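Local coordinates for protein E3 homolog (PDB 1SFU), which binds left-handed Z-form nucleic acid through this N-terminal Zalpha domain and probably, as a whole protein, helps the virus block antiviral responses to double-stranded RNA, at residues I33-R38 against K44-Q49; V59-V62 against K68-K71. All coordinates share one frame; numbering follows the deposited sequence.

Interaction 1 (I33-R38 against K44-Q49); sequences ISLSNR and KKINQQ. With nucleotides of chain A.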
loop_
_atom_site.group_PDB
_atom_site.type_symbol
_atom_site.label_atom_id
_atom_site.label_comp_id
_atom_site.label_asym_id
_atom_site.label_seq_id
_atom_site.Cartn_x
_atom_site.Cartn_y
_atom_site.Cartn_z
ATOM N N ILE C 33 -11.511 8.695 -6.508
ATOM C CA ILE C 33 -11.118 9.438 -7.699
ATOM C C ILE C 33 -12.057 10.618 -7.945
ATOM O O ILE C 33 -11.609 11.718 -8.271
ATOM C CB ILE C 33 -11.090 8.530 -8.950
ATOM C CG1 ILE C 33 -10.785 9.370 -10.187
ATOM C CG2 ILE C 33 -12.416 7.820 -9.113
ATOM C CD1 ILE C 33 -9.467 10.130 -10.094
ATOM N N SER C 34 -13.358 10.394 -7.790
ATOM C CA SER C 34 -14.322 11.469 -7.991
ATOM C C SER C 34 -14.115 12.565 -6.951
ATOM O O SER C 34 -14.049 13.752 -7.286
ATOM C CB SER C 34 -15.748 10.938 -7.891
ATOM O OG SER C 34 -16.675 11.999 -8.031
ATOM N N LEU C 35 -14.009 12.165 -5.688
ATOM C CA LEU C 35 -13.805 13.119 -4.608
ATOM C C LEU C 35 -12.512 13.892 -4.808
ATOM O O LEU C 35 -12.473 15.111 -4.638
ATOM C CB LEU C 35 -13.778 12.396 -3.261
ATOM C CG LEU C 35 -15.134 11.890 -2.769
ATOM C CD1 LEU C 35 -14.944 11.086 -1.488
ATOM C CD2 LEU C 35 -16.058 13.077 -2.519
ATOM N N SER C 36 -11.449 13.180 -5.163
ATOM C CA SER C 36 -10.159 13.818 -5.398
ATOM C C SER C 36 -10.306 14.871 -6.487
ATOM O O SER C 36 -9.691 15.935 -6.431
ATOM C CB SER C 36 -9.127 12.784 -5.850
ATOM O OG SER C 36 -7.999 13.424 -6.422
ATOM N N ASN C 37 -11.133 14.556 -7.475
ATOM C CA ASN C 37 -11.373 15.442 -8.602
ATOM C C ASN C 37 -12.105 16.727 -8.205
ATOM O O ASN C 37 -11.783 17.808 -8.705
ATOM C CB ASN C 37 -12.159 14.682 -9.670
ATOM C CG ASN C 37 -12.338 15.475 -10.943
ATOM O OD1 ASN C 37 -11.468 16.243 -11.340
ATOM N ND2 ASN C 37 -13.464 15.274 -11.605
ATOM N N ARG C 38 -13.074 16.613 -7.301
ATOM C CA ARG C 38 -13.843 17.774 -6.861
ATOM C C ARG C 38 -13.071 18.651 -5.888
ATOM O O ARG C 38 -12.897 19.847 -6.117
ATOM C CB ARG C 38 -15.151 17.340 -6.195
ATOM C CG ARG C 38 -16.088 16.533 -7.078
ATOM C CD ARG C 38 -17.457 16.402 -6.413
ATOM N NE ARG C 38 -18.227 15.262 -6.912
ATOM C CZ ARG C 38 -18.584 15.085 -8.182
ATOM N NH1 ARG C 38 -18.242 15.974 -9.107
ATOM N NH2 ARG C 38 -19.286 14.013 -8.528
ATOM N N LYS C 44 -4.618 9.968 -2.668
ATOM C CA LYS C 44 -4.061 9.352 -1.469
ATOM C C LYS C 44 -4.591 10.055 -0.216
ATOM O O LYS C 44 -4.949 9.402 0.769
ATOM C CB LYS C 44 -2.528 9.403 -1.469
ATOM C CG LYS C 44 -1.929 8.871 -0.173
ATOM C CD LYS C 44 -0.398 8.817 -0.176
ATOM C CE LYS C 44 0.101 8.255 1.150
ATOM N NZ LYS C 44 1.575 8.085 1.222
ATOM N N LYS C 45 -4.635 11.384 -0.250
ATOM C CA LYS C 45 -5.139 12.140 0.895
ATOM C C LYS C 45 -6.617 11.820 1.106
ATOM O O LYS C 45 -7.056 11.603 2.233
ATOM C CB LYS C 45 -4.968 13.648 0.677
ATOM C CG LYS C 45 -3.535 14.160 0.792
ATOM C CD LYS C 45 -3.494 15.687 0.686
ATOM C CE LYS C 45 -2.077 16.237 0.811
ATOM N NZ LYS C 45 -1.464 15.913 2.131
ATOM N N ILE C 46 -7.375 11.791 0.015
ATOM C CA ILE C 46 -8.804 11.485 0.076
ATOM C C ILE C 46 -9.052 10.118 0.727
ATOM O O ILE C 46 -9.961 9.973 1.547
ATOM C CB ILE C 46 -9.433 11.488 -1.337
ATOM C CG1 ILE C 46 -9.413 12.900 -1.924
ATOM C CG2 ILE C 46 -10.856 10.952 -1.279
ATOM C CD1 ILE C 46 -10.268 13.902 -1.166
ATOM N N ASN C 47 -8.247 9.122 0.356
ATOM C CA ASN C 47 -8.380 7.770 0.911
ATOM C C ASN C 47 -8.020 7.712 2.392
ATOM O O ASN C 47 -8.679 7.029 3.174
ATOM C CB ASN C 47 -7.498 6.772 0.147
ATOM C CG ASN C 47 -8.188 6.192 -1.073
ATOM O OD1 ASN C 47 -9.401 5.958 -1.065
ATOM N ND2 ASN C 47 -7.417 5.935 -2.125
ATOM N N GLN C 48 -6.964 8.415 2.779
ATOM C CA GLN C 48 -6.563 8.422 4.178
ATOM C C GLN C 48 -7.736 8.857 5.056
ATOM O O GLN C 48 -7.922 8.338 6.152
ATOM C CB GLN C 48 -5.376 9.369 4.393
ATOM C CG GLN C 48 -4.062 8.868 3.810
ATOM C CD GLN C 48 -2.935 9.862 4.013
ATOM O OE1 GLN C 48 -3.057 11.027 3.646
ATOM N NE2 GLN C 48 -1.832 9.404 4.599
ATOM N N GLN C 49 -8.529 9.806 4.566
ATOM C CA GLN C 49 -9.677 10.292 5.323
ATOM C C GLN C 49 -10.907 9.386 5.202
ATOM O O GLN C 49 -11.625 9.168 6.183
ATOM C CB GLN C 49 -10.029 11.715 4.887
ATOM C CG GLN C 49 -8.890 12.704 5.098
ATOM C CD GLN C 49 -8.172 12.493 6.427
ATOM O OE1 GLN C 49 -8.794 12.450 7.487
ATOM N NE2 GLN C 49 -6.851 12.360 6.370
ATOM P P DG A 5 -3.775 5.321 -1.323
ATOM O OP1 DG A 5 -4.865 5.695 -2.251
ATOM O OP2 DG A 5 -2.496 6.079 -1.337
ATOM O "O5'" DG A 5 -4.367 5.376 0.152
ATOM C "C5'" DG A 5 -3.571 4.947 1.251
ATOM C "C4'" DG A 5 -4.378 4.956 2.529
ATOM O "O4'" DG A 5 -5.512 4.074 2.377
ATOM C "C3'" DG A 5 -3.603 4.432 3.729
ATOM O "O3'" DG A 5 -3.174 5.548 4.513
ATOM C "C2'" DG A 5 -4.672 3.746 4.566
ATOM C "C1'" DG A 5 -5.766 3.370 3.579
ATOM N N9 DG A 5 -5.857 1.951 3.243
ATOM C C8 DG A 5 -6.978 1.164 3.330
ATOM N N7 DG A 5 -6.783 -0.058 2.914
ATOM C C5 DG A 5 -5.447 -0.087 2.538
ATOM C C6 DG A 5 -4.672 -1.148 1.995
ATOM O O6 DG A 5 -5.034 -2.302 1.718
ATOM N N1 DG A 5 -3.355 -0.754 1.764
ATOM C C2 DG A 5 -2.853 0.502 2.008
ATOM N N2 DG A 5 -1.555 0.684 1.707
ATOM N N3 DG A 5 -3.570 1.504 2.506
ATOM C C4 DG A 5 -4.851 1.139 2.747
ATOM P P DC A 6 -1.630 5.664 4.942
ATOM O OP1 DC A 6 -1.471 6.927 5.723
ATOM O OP2 DC A 6 -0.793 5.447 3.737
ATOM O "O5'" DC A 6 -1.427 4.419 5.917
ATOM C "C5'" DC A 6 -0.351 4.386 6.852
ATOM C "C4'" DC A 6 0.531 3.185 6.596
ATOM O "O4'" DC A 6 -0.213 1.970 6.846
ATOM C "C3'" DC A 6 1.067 3.068 5.165
ATOM O "O3'" DC A 6 2.409 2.579 5.187
ATOM C "C2'" DC A 6 0.178 2.010 4.546
ATOM C "C1'" DC A 6 -0.068 1.102 5.736
ATOM N N1 DC A 6 -1.284 0.290 5.628
ATOM C C2 DC A 6 -1.167 -1.033 5.179
ATOM O O2 DC A 6 -0.043 -1.478 4.917
ATOM N N3 DC A 6 -2.277 -1.783 5.041
ATOM C C4 DC A 6 -3.472 -1.263 5.333
ATOM N N4 DC A 6 -4.548 -2.035 5.157
ATOM C C5 DC A 6 -3.618 0.075 5.810
ATOM C C6 DC A 6 -2.507 0.808 5.943
#
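Ile46 of helix 43-55 reaches across to Leu35 and Ser36 of helix 32-38, joining the two helices of the helix-turn-helix in this winged-helix Zalpha domain; helix 43-55 is the recognition helix, and its far side holds the Z-DNA backbone. Ile46 buries the most surface and divides its two branches between the partners. CG2, anti to the backbone N, lies against Leu35, 3.8 Å from Leu35 CB and a little farther from Leu35 CD1. CG1, set beside the backbone N by a chi1 of -67°, turns instead to the backbone of Ser36, 3.7 Å from Ser36 CA. Leu35 and Ile46 cross obliquely, and the helices come near enough for Ser36 CA and Ile46 CA to stand 6.1 Å apart. No hydrogen bond links the segments. The hydroxyl of Ser36 is bonded to the backbone oxygen of Ile41, in the turn between the helices. Val17 of helix 11-22 also packs on Ile46, so the isoleucine belongs to the three-helix core.

One residue on from Ile46, the helix faces DNA. Asn47 directs its amide ND2 to OP1 of nucleotide DG5 of chain A, 2.6 Å away. The next phosphate is gripped by Gln48, whose side chain, extended beyond CG, reaches across to DC6 of chain A. Lys44 lays its aliphatic chain beside DG5 of chain A, with CG 3.1 Å from OP2. The bond from Gln48 NE2 to OP1 of DC6 of chain A is 2.7 Å long and fairly straight, at 166°.

Interaction 2 (V59-V62 against K68-K71); sequences VKMV and KWFK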
loop_
_atom_site.group_PDB
_atom_site.type_symbol
_atom_site.label_atom_id
_atom_site.label_comp_id
_atom_site.label_asym_id
_atom_site.label_seq_id
_atom_site.Cartn_x
_atom_site.Cartn_y
_atom_site.Cartn_z
ATOM N N VAL C 59 -19.315 6.716 6.874
ATOM C CA VAL C 59 -19.334 6.207 5.509
ATOM C C VAL C 59 -19.109 4.695 5.508
ATOM O O VAL C 59 -18.550 4.142 6.452
ATOM C CB VAL C 59 -18.228 6.887 4.661
ATOM C CG1 VAL C 59 -16.851 6.425 5.142
ATOM C CG2 VAL C 59 -18.422 6.576 3.182
ATOM N N LYS C 60 -19.552 4.033 4.447
ATOM C CA LYS C 60 -19.403 2.590 4.313
ATOM C C LYS C 60 -18.776 2.291 2.954
ATOM O O LYS C 60 -19.249 2.780 1.922
ATOM C CB LYS C 60 -20.774 1.908 4.437
ATOM C CG LYS C 60 -20.828 0.458 3.943
ATOM C CD LYS C 60 -19.973 -0.467 4.785
ATOM C CE LYS C 60 -19.871 -1.859 4.158
ATOM N NZ LYS C 60 -19.034 -2.781 4.981
ATOM N N MET C 61 -17.712 1.496 2.960
ATOM C CA MET C 61 -17.000 1.145 1.729
ATOM C C MET C 61 -17.427 -0.216 1.199
ATOM O O MET C 61 -17.646 -1.144 1.974
ATOM C CB MET C 61 -15.484 1.137 1.988
ATOM C CG MET C 61 -14.607 0.843 0.776
ATOM S SD MET C 61 -14.443 -0.918 0.344
ATOM C CE MET C 61 -13.086 -1.363 1.392
ATOM N N VAL C 62 -17.542 -0.323 -0.120
ATOM C CA VAL C 62 -17.911 -1.572 -0.779
ATOM C C VAL C 62 -16.762 -1.928 -1.715
ATOM O O VAL C 62 -16.521 -1.232 -2.701
ATOM C CB VAL C 62 -19.213 -1.418 -1.597
ATOM C CG1 VAL C 62 -19.392 -2.606 -2.531
ATOM C CG2 VAL C 62 -20.402 -1.314 -0.650
ATOM N N LYS C 68 -16.425 1.685 -3.662
ATOM C CA LYS C 68 -17.499 2.670 -3.704
ATOM C C LYS C 68 -17.776 3.085 -2.262
ATOM O O LYS C 68 -17.734 2.259 -1.351
ATOM C CB LYS C 68 -18.746 2.060 -4.346
ATOM C CG LYS C 68 -18.542 1.729 -5.820
ATOM C CD LYS C 68 -19.652 0.847 -6.394
ATOM C CE LYS C 68 -19.350 0.495 -7.852
ATOM N NZ LYS C 68 -20.193 -0.599 -8.410
ATOM N N TRP C 69 -18.043 4.365 -2.054
ATOM C CA TRP C 69 -18.292 4.868 -0.715
ATOM C C TRP C 69 -19.705 5.421 -0.544
ATOM O O TRP C 69 -20.124 6.331 -1.277
ATOM C CB TRP C 69 -17.245 5.934 -0.378
ATOM C CG TRP C 69 -15.843 5.390 -0.409
ATOM C CD1 TRP C 69 -15.062 5.192 -1.512
ATOM C CD2 TRP C 69 -15.081 4.921 0.712
ATOM N NE1 TRP C 69 -13.857 4.627 -1.147
ATOM C CE2 TRP C 69 -13.845 4.450 0.212
ATOM C CE3 TRP C 69 -15.322 4.853 2.090
ATOM C CZ2 TRP C 69 -12.853 3.914 1.044
ATOM C CZ3 TRP C 69 -14.333 4.322 2.921
ATOM C CH2 TRP C 69 -13.116 3.860 2.393
ATOM N N PHE C 70 -20.425 4.850 0.423
ATOM C CA PHE C 70 -21.806 5.232 0.737
ATOM C C PHE C 70 -21.907 5.950 2.081
ATOM O O PHE C 70 -21.143 5.669 3.009
ATOM C CB PHE C 70 -22.715 3.996 0.841
ATOM C CG PHE C 70 -22.835 3.202 -0.422
ATOM C CD1 PHE C 70 -21.782 2.408 -0.869
ATOM C CD2 PHE C 70 -24.021 3.221 -1.156
ATOM C CE1 PHE C 70 -21.906 1.641 -2.029
ATOM C CE2 PHE C 70 -24.153 2.456 -2.320
ATOM C CZ PHE C 70 -23.093 1.666 -2.754
ATOM N N LYS C 71 -22.865 6.864 2.185
ATOM C CA LYS C 71 -23.099 7.567 3.438
ATOM C C LYS C 71 -23.807 6.546 4.330
ATOM O O LYS C 71 -24.623 5.774 3.843
ATOM C CB LYS C 71 -24.018 8.771 3.215
ATOM C CG LYS C 71 -24.449 9.456 4.502
ATOM C CD LYS C 71 -25.347 10.665 4.243
ATOM C CE LYS C 71 -26.633 10.269 3.532
ATOM N NZ LYS C 71 -27.541 11.435 3.342
#
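Lys60 and Phe70 pair through their backbones in the antiparallel hairpin of strands 59-62 and 68-71, the wing of the winged-helix fold. Four backbone hydrogen bonds close the two hydrogen-bonded pairs, Lys60 with Phe70 and Val62 with Lys68; the one from Lys60 N to Phe70 O is less certain in its geometry, because Phe70 O is crowded in the model. Phe70 N gives Lys60 O a nearly linear bond of 2.8 Å (179°), while Lys68 N reaches Val62 O over 3.1 Å. Between these pairs, Met61 CA makes a C-H...O contact of 3.4 Å with Lys68 O.

Aromatic contacts dominate the face bearing Val59, Met61 and Trp69. Met61 CB sits over the six-membered ring of Trp69, 3.6 Å from its centroid and 13° off the normal, a CH-pi contact. With CG anti to the backbone N (chi1 -178°), the methionine then passes over the same ring face toward its rim, CG being 3.5 Å from Trp69 CZ2. A bend after CG brings SD to an oblique Met-aromatic position, 5.5 Å from that centroid. Val59 adds its CG1, 3.8 Å from Trp69 CE3. Tyr51 adds an edge-to-face stack to Trp69, and Leu50 of helix 43-55 packs there too.

On the other face the packing is apolar: Val62 CG2 approaches the Phe70 ring obliquely, 3.6 Å from CE1, and Tyr29 meets that ring as well.

Backbone bonds thus fix the strand register, while weak, mainly dispersive contacts hold the indole against Met61 on the side of the hairpin that packs on helix 43-55, a position consistent with shaping the surface that meets Z-DNA.

Interactions 1 and 2 follow one another along the chain and lie within the same Zalpha domain. Their centres are 13 Å apart; the nearest atoms come to about 5 Å without touching. Helix 43-55 connects them: its first half supplies segment 44-49 of interaction 1, its later residues Leu50, Tyr51, Leu53 and Gln54 pack against the hairpin of interaction 2, and strand 59-62 is the next element in sequence. The recognition helix is therefore supported by helix 32-38 and by the wing. Asn47 and Gln48 of segment 44-49 bond the DNA phosphates directly, whereas the hairpin contact comes within about 5 Å of the nucleic acid, an arrangement consistent with one binding surface built from helix and wing.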